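Long-range contact in glycoside Hydrolase (Bacteroides plebeius, PDB 5T3B), which belongs to glycoside hydrolase family 50 and probably cleaves glycosidic bonds of polysaccharides in the human gut: residues V387-L399 with A405-Y419. Residues are numbered along the deposited sequence; the frame is centred on the assembly and turned at random.
Sequences VTEFYTKGEDTKL and AGFVVRDQQNRGFAY. With EDO (1,2-ethanediol), chain G.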
loop_
_atom_site.group_PDB
_atom_site.type_symbol
_atom_site.label_atom_id
_atom_site.label_comp_id
_atom_site.label_asym_id
_atom_site.label_seq_id
_atom_site.Cartn_x
_atom_site.Cartn_y
_atom_site.Cartn_z
ATOM N N VAL A 387 1.197 -3.632 1.773
ATOM C CA VAL A 387 0.198 -2.769 2.416
ATOM C C VAL A 387 0.570 -1.357 2.076
ATOM O O VAL A 387 1.593 -0.832 2.528
ATOM C CB VAL A 387 0.098 -3.047 3.893
ATOM C CG1 VAL A 387 -0.815 -1.981 4.542
ATOM C CG2 VAL A 387 -0.410 -4.448 4.133
ATOM N N THR A 388 -0.259 -0.709 1.300
ATOM C CA THR A 388 0.036 0.633 0.812
ATOM C C THR A 388 -0.471 1.739 1.713
ATOM O O THR A 388 -0.061 2.898 1.524
ATOM C CB THR A 388 -0.464 0.815 -0.627
ATOM O OG1 THR A 388 -1.696 0.102 -0.826
ATOM C CG2 THR A 388 0.549 0.284 -1.618
ATOM N N GLU A 389 -1.335 1.430 2.658
ATOM C CA GLU A 389 -1.747 2.431 3.632
ATOM C C GLU A 389 -2.186 1.726 4.909
ATOM O O GLU A 389 -2.906 0.736 4.843
ATOM C CB GLU A 389 -2.974 3.260 3.192
ATOM C CG GLU A 389 -2.834 4.069 1.934
ATOM C CD GLU A 389 -4.022 4.860 1.537
ATOM O OE1 GLU A 389 -4.963 5.069 2.324
ATOM O OE2 GLU A 389 -4.007 5.347 0.352
ATOM N N PHE A 390 -1.799 2.311 6.048
ATOM C CA PHE A 390 -2.296 1.961 7.357
ATOM C C PHE A 390 -1.807 3.091 8.293
ATOM O O PHE A 390 -0.799 3.726 8.002
ATOM C CB PHE A 390 -1.850 0.598 7.835
ATOM C CG PHE A 390 -0.410 0.520 8.248
ATOM C CD1 PHE A 390 0.598 0.561 7.270
ATOM C CD2 PHE A 390 -0.032 0.364 9.564
ATOM C CE1 PHE A 390 1.935 0.534 7.642
ATOM C CE2 PHE A 390 1.306 0.310 9.919
ATOM C CZ PHE A 390 2.309 0.399 8.973
ATOM N N TYR A 391 -2.556 3.330 9.386
ATOM C CA TYR A 391 -2.156 4.269 10.430
ATOM C C TYR A 391 -3.163 4.237 11.551
ATOM O O TYR A 391 -4.254 3.696 11.408
ATOM C CB TYR A 391 -2.059 5.732 9.905
ATOM C CG TYR A 391 -3.323 6.357 9.458
ATOM C CD1 TYR A 391 -3.926 6.081 8.225
ATOM C CD2 TYR A 391 -4.000 7.277 10.254
ATOM C CE1 TYR A 391 -5.099 6.660 7.847
ATOM C CE2 TYR A 391 -5.174 7.819 9.862
ATOM C CZ TYR A 391 -5.755 7.505 8.677
ATOM O OH TYR A 391 -6.988 8.062 8.297
ATOM N N THR A 392 -2.788 4.907 12.645
ATOM C CA THR A 392 -3.689 5.384 13.682
ATOM C C THR A 392 -3.479 6.847 13.911
ATOM O O THR A 392 -2.445 7.407 13.511
ATOM C CB THR A 392 -3.518 4.618 15.002
ATOM O OG1 THR A 392 -2.200 4.806 15.506
ATOM C CG2 THR A 392 -3.828 3.141 14.824
ATOM N N LYS A 393 -4.476 7.456 14.586
ATOM C CA LYS A 393 -4.465 8.891 14.926
ATOM C C LYS A 393 -4.351 8.993 16.441
ATOM O O LYS A 393 -4.945 8.211 17.180
ATOM C CB LYS A 393 -5.836 9.487 14.575
ATOM C CG LYS A 393 -6.267 9.345 13.145
ATOM C CD LYS A 393 -7.789 9.562 12.980
ATOM C CE LYS A 393 -8.319 9.294 11.588
ATOM N NZ LYS A 393 -9.813 9.429 11.651
ATOM N N GLY A 394 -3.694 10.037 16.920
ATOM C CA GLY A 394 -3.555 10.296 18.366
ATOM C C GLY A 394 -4.519 11.339 18.894
ATOM O O GLY A 394 -4.559 12.479 18.415
ATOM N N GLU A 395 -5.270 10.971 19.914
ATOM C CA GLU A 395 -6.203 11.889 20.557
ATOM C C GLU A 395 -5.490 13.043 21.264
ATOM O O GLU A 395 -6.012 14.156 21.333
ATOM C CB GLU A 395 -7.056 11.090 21.553
ATOM C CG GLU A 395 -8.024 11.928 22.356
ATOM C CD GLU A 395 -8.886 11.030 23.282
ATOM O OE1 GLU A 395 -8.294 10.411 24.226
ATOM O OE2 GLU A 395 -10.131 11.012 23.116
ATOM N N ASP A 396 -4.271 12.781 21.705
ATOM C CA ASP A 396 -3.448 13.766 22.379
ATOM C C ASP A 396 -3.148 14.999 21.582
ATOM O O ASP A 396 -2.832 16.056 22.133
ATOM C CB ASP A 396 -2.087 13.156 22.892
ATOM C CG ASP A 396 -1.186 12.560 21.805
ATOM O OD1 ASP A 396 -1.582 12.390 20.644
ATOM O OD2 ASP A 396 0.057 12.245 22.174
ATOM N N THR A 397 -3.249 14.915 20.278
ATOM C CA THR A 397 -3.032 16.067 19.416
ATOM C C THR A 397 -4.133 17.101 19.544
ATOM O O THR A 397 -3.962 18.247 19.109
ATOM C CB THR A 397 -2.889 15.627 17.946
ATOM O OG1 THR A 397 -4.148 15.120 17.468
ATOM C CG2 THR A 397 -1.715 14.728 17.714
ATOM N N LYS A 398 -5.301 16.640 19.989
ATOM C CA LYS A 398 -6.493 17.467 20.129
ATOM C C LYS A 398 -7.082 17.932 18.795
ATOM O O LYS A 398 -7.998 18.753 18.730
ATOM C CB LYS A 398 -6.338 18.615 21.120
ATOM C CG LYS A 398 -5.882 18.055 22.525
ATOM C CD LYS A 398 -5.866 19.075 23.633
ATOM C CE LYS A 398 -5.164 18.515 24.865
ATOM N NZ LYS A 398 -6.134 17.625 25.531
ATOM N N LEU A 399 -6.575 17.317 17.704
ATOM C CA LEU A 399 -7.097 17.620 16.398
ATOM C C LEU A 399 -8.509 17.027 16.201
ATOM O O LEU A 399 -8.865 16.033 16.838
ATOM C CB LEU A 399 -6.154 17.135 15.329
ATOM C CG LEU A 399 -4.773 17.776 15.328
ATOM C CD1 LEU A 399 -3.811 17.094 14.345
ATOM C CD2 LEU A 399 -4.824 19.250 15.044
ATOM N N ALA A 405 -10.059 6.649 7.846
ATOM C CA ALA A 405 -10.429 5.417 8.467
ATOM C C ALA A 405 -9.495 4.908 9.558
ATOM O O ALA A 405 -9.820 3.979 10.254
ATOM C CB ALA A 405 -10.600 4.343 7.399
ATOM N N GLY A 406 -8.330 5.520 9.731
ATOM C CA GLY A 406 -7.445 5.062 10.755
ATOM C C GLY A 406 -8.048 5.201 12.141
ATOM O O GLY A 406 -8.704 6.223 12.422
ATOM N N PHE A 407 -7.847 4.213 12.992
ATOM C CA PHE A 407 -8.407 4.296 14.321
ATOM C C PHE A 407 -7.740 5.378 15.176
ATOM O O PHE A 407 -6.575 5.719 14.932
ATOM C CB PHE A 407 -8.318 2.960 15.027
ATOM C CG PHE A 407 -9.036 1.809 14.373
ATOM C CD1 PHE A 407 -10.247 1.933 13.762
ATOM C CD2 PHE A 407 -8.468 0.579 14.471
ATOM C CE1 PHE A 407 -10.931 0.798 13.280
ATOM C CE2 PHE A 407 -9.087 -0.531 13.999
ATOM C CZ PHE A 407 -10.330 -0.433 13.457
ATOM N N VAL A 408 -8.475 5.847 16.164
ATOM C CA VAL A 408 -7.934 6.782 17.147
ATOM C C VAL A 408 -7.433 6.032 18.386
ATOM O O VAL A 408 -8.146 5.188 18.926
ATOM C CB VAL A 408 -9.012 7.770 17.598
ATOM C CG1 VAL A 408 -8.460 8.771 18.624
ATOM C CG2 VAL A 408 -9.604 8.500 16.401
ATOM N N VAL A 409 -6.213 6.346 18.806
ATOM C CA VAL A 409 -5.616 5.830 20.009
ATOM C C VAL A 409 -5.335 7.019 20.932
ATOM O O VAL A 409 -5.514 8.170 20.536
ATOM C CB VAL A 409 -4.370 4.974 19.753
ATOM C CG1 VAL A 409 -4.720 3.711 18.965
ATOM C CG2 VAL A 409 -3.289 5.744 19.047
ATOM N N ARG A 410 -4.926 6.735 22.158
ATOM C CA ARG A 410 -4.882 7.848 23.115
ATOM C C ARG A 410 -3.780 8.871 22.856
ATOM O O ARG A 410 -3.946 10.061 23.139
ATOM C CB ARG A 410 -4.766 7.336 24.544
ATOM C CG ARG A 410 -5.968 6.568 25.050
ATOM C CD ARG A 410 -7.182 7.419 25.184
ATOM N NE ARG A 410 -8.254 6.664 25.859
ATOM C CZ ARG A 410 -9.469 7.122 26.003
ATOM N NH1 ARG A 410 -9.817 8.318 25.553
ATOM N NH2 ARG A 410 -10.351 6.365 26.627
ATOM N N ASP A 411 -2.599 8.409 22.411
ATOM C CA ASP A 411 -1.416 9.279 22.354
ATOM C C ASP A 411 -0.402 8.733 21.379
ATOM O O ASP A 411 -0.614 7.662 20.773
ATOM C CB ASP A 411 -0.873 9.501 23.746
ATOM C CG ASP A 411 -0.438 8.290 24.416
ATOM O OD1 ASP A 411 -0.141 7.264 23.758
ATOM O OD2 ASP A 411 -0.363 8.284 25.680
ATOM N N GLN A 412 0.689 9.465 21.204
ATOM C CA GLN A 412 1.694 9.070 20.217
ATOM C C GLN A 412 2.366 7.746 20.574
ATOM O O GLN A 412 2.652 6.962 19.681
ATOM C CB GLN A 412 2.745 10.174 20.029
ATOM C CG GLN A 412 2.158 11.496 19.559
ATOM C CD GLN A 412 1.351 11.366 18.291
ATOM O OE1 GLN A 412 0.150 11.795 18.183
ATOM N NE2 GLN A 412 1.963 10.806 17.348
ATOM N N GLN A 413 2.598 7.515 21.854
ATOM C CA GLN A 413 3.169 6.231 22.256
ATOM C C GLN A 413 2.256 5.090 21.778
ATOM O O GLN A 413 2.758 4.095 21.280
ATOM C CB GLN A 413 3.392 6.140 23.763
ATOM C CG GLN A 413 3.836 4.786 24.217
ATOM C CD GLN A 413 4.151 4.752 25.687
ATOM O OE1 GLN A 413 3.323 5.110 26.521
ATOM N NE2 GLN A 413 5.332 4.307 25.985
ATOM N N ASN A 414 0.955 5.238 21.925
ATOM C CA ASN A 414 0.042 4.185 21.513
ATOM C C ASN A 414 -0.035 4.090 19.992
ATOM O O ASN A 414 -0.316 2.980 19.486
ATOM C CB ASN A 414 -1.310 4.331 22.205
ATOM C CG ASN A 414 -1.251 3.822 23.649
ATOM O OD1 ASN A 414 -1.381 2.625 23.885
ATOM N ND2 ASN A 414 -1.040 4.683 24.559
ATOM N N ARG A 415 0.170 5.182 19.252
ATOM C CA ARG A 415 0.330 5.063 17.829
ATOM C C ARG A 415 1.523 4.166 17.528
ATOM O O ARG A 415 1.511 3.381 16.551
ATOM C CB ARG A 415 0.475 6.420 17.122
ATOM C CG ARG A 415 -0.695 7.367 17.239
ATOM C CD ARG A 415 -0.368 8.689 16.587
ATOM N NE ARG A 415 -0.480 8.613 15.144
ATOM C CZ ARG A 415 0.140 9.455 14.304
ATOM N NH1 ARG A 415 1.072 10.328 14.675
ATOM N NH2 ARG A 415 -0.177 9.388 13.029
ATOM N N GLY A 416 2.571 4.343 18.287
ATOM C CA GLY A 416 3.767 3.500 18.142
ATOM C C GLY A 416 3.474 2.046 18.430
ATOM O O GLY A 416 3.911 1.144 17.693
ATOM N N PHE A 417 2.743 1.785 19.528
ATOM C CA PHE A 417 2.334 0.425 19.834
ATOM C C PHE A 417 1.481 -0.185 18.723
ATOM O O PHE A 417 1.673 -1.364 18.335
ATOM C CB PHE A 417 1.579 0.342 21.143
ATOM C CG PHE A 417 2.352 0.737 22.408
ATOM C CD1 PHE A 417 3.721 0.736 22.496
ATOM C CD2 PHE A 417 1.636 1.092 23.535
ATOM C CE1 PHE A 417 4.396 1.056 23.663
ATOM C CE2 PHE A 417 2.285 1.397 24.731
ATOM C CZ PHE A 417 3.660 1.399 24.787
ATOM N N ALA A 418 0.539 0.599 18.180
ATOM C CA ALA A 418 -0.294 0.116 17.083
ATOM C C ALA A 418 0.557 -0.169 15.841
ATOM O O ALA A 418 0.275 -1.117 15.115
ATOM C CB ALA A 418 -1.354 1.111 16.764
ATOM N N TYR A 419 1.539 0.678 15.557
ATOM C CA TYR A 419 2.421 0.439 14.425
ATOM C C TYR A 419 3.144 -0.889 14.622
ATOM O O TYR A 419 3.210 -1.701 13.684
ATOM C CB TYR A 419 3.450 1.582 14.278
ATOM C CG TYR A 419 4.376 1.432 13.125
ATOM C CD1 TYR A 419 5.591 0.759 13.251
ATOM C CD2 TYR A 419 4.113 2.015 11.918
ATOM C CE1 TYR A 419 6.486 0.631 12.224
ATOM C CE2 TYR A 419 5.013 1.884 10.865
ATOM C CZ TYR A 419 6.212 1.218 11.020
ATOM O OH TYR A 419 7.045 1.162 9.923
HETATM C C1 EDO G . -7.206 7.524 4.695
HETATM O O1 EDO G . -7.292 8.411 5.676
HETATM C C2 EDO G . -8.102 6.374 5.042
HETATM O O2 EDO G . -9.525 6.688 5.118
HETATM O O HOH W 1 -6.254 1.967 12.122
HETATM O O HOH W 2 -0.069 3.686 14.148
HETATM O O HOH W 3 -10.870 7.378 13.328
HETATM O O HOH W 4 -5.779 11.062 24.931
HETATM O O HOH W 5 -11.964 10.512 24.841
#
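Arg415 of helix 412-427 lies along the face of strand 392-394 that carries Thr392 and grips Thr392 O side-on with NE and NH2. Its CB and CG lie against Thr392 OG1, CG at 3.4 Å; CD comes to 3.6 Å from Gly394 N. A bend at chi3 (78°) brings NE to 2.8 Å and NH2 to 3.0 Å from Thr392 O. That oxygen lies at the edge of the guanidinium, in its plane; NE comes from above the carbonyl plane, NH2 nearly in line with the C=O. NH1 and NH2 also bond beyond the two segments, and the side chain touches Phe437 and Leu461. An alanine here would strip Thr392 O of both donors and would probably tie strand to helix less firmly. Thr392 OG1 also shares a water with Arg415 O, and Thr392 CG2 meets Ala418 CB.

On its edge, the strand pairs in parallel with strand 407-409: Lys393 N bonds to Phe407 O, and Val409 N to Lys393 O at 2.8 Å. The extended Lys393 chain passes Gly406 O toward Asn401 O, Ser403 O and Gly404 O, which hold NZ. Gly406 CA sits over one face of the Tyr391 ring, 3.9 Å from its centroid. Further along, Arg410 NH1 meets Glu395 OE1 (2.9 Å) on its syn side in a salt bridge, while Glu46 takes NE.

Strand 385-394 runs parallel between strands 358-361 and 432-437, consistent with the (beta/alpha)8 barrel of family 50. At its C-terminal end strand 407-409 joins it and pairs antiparallel with 39-48; helix 412-427 then runs back, against helix 459-469.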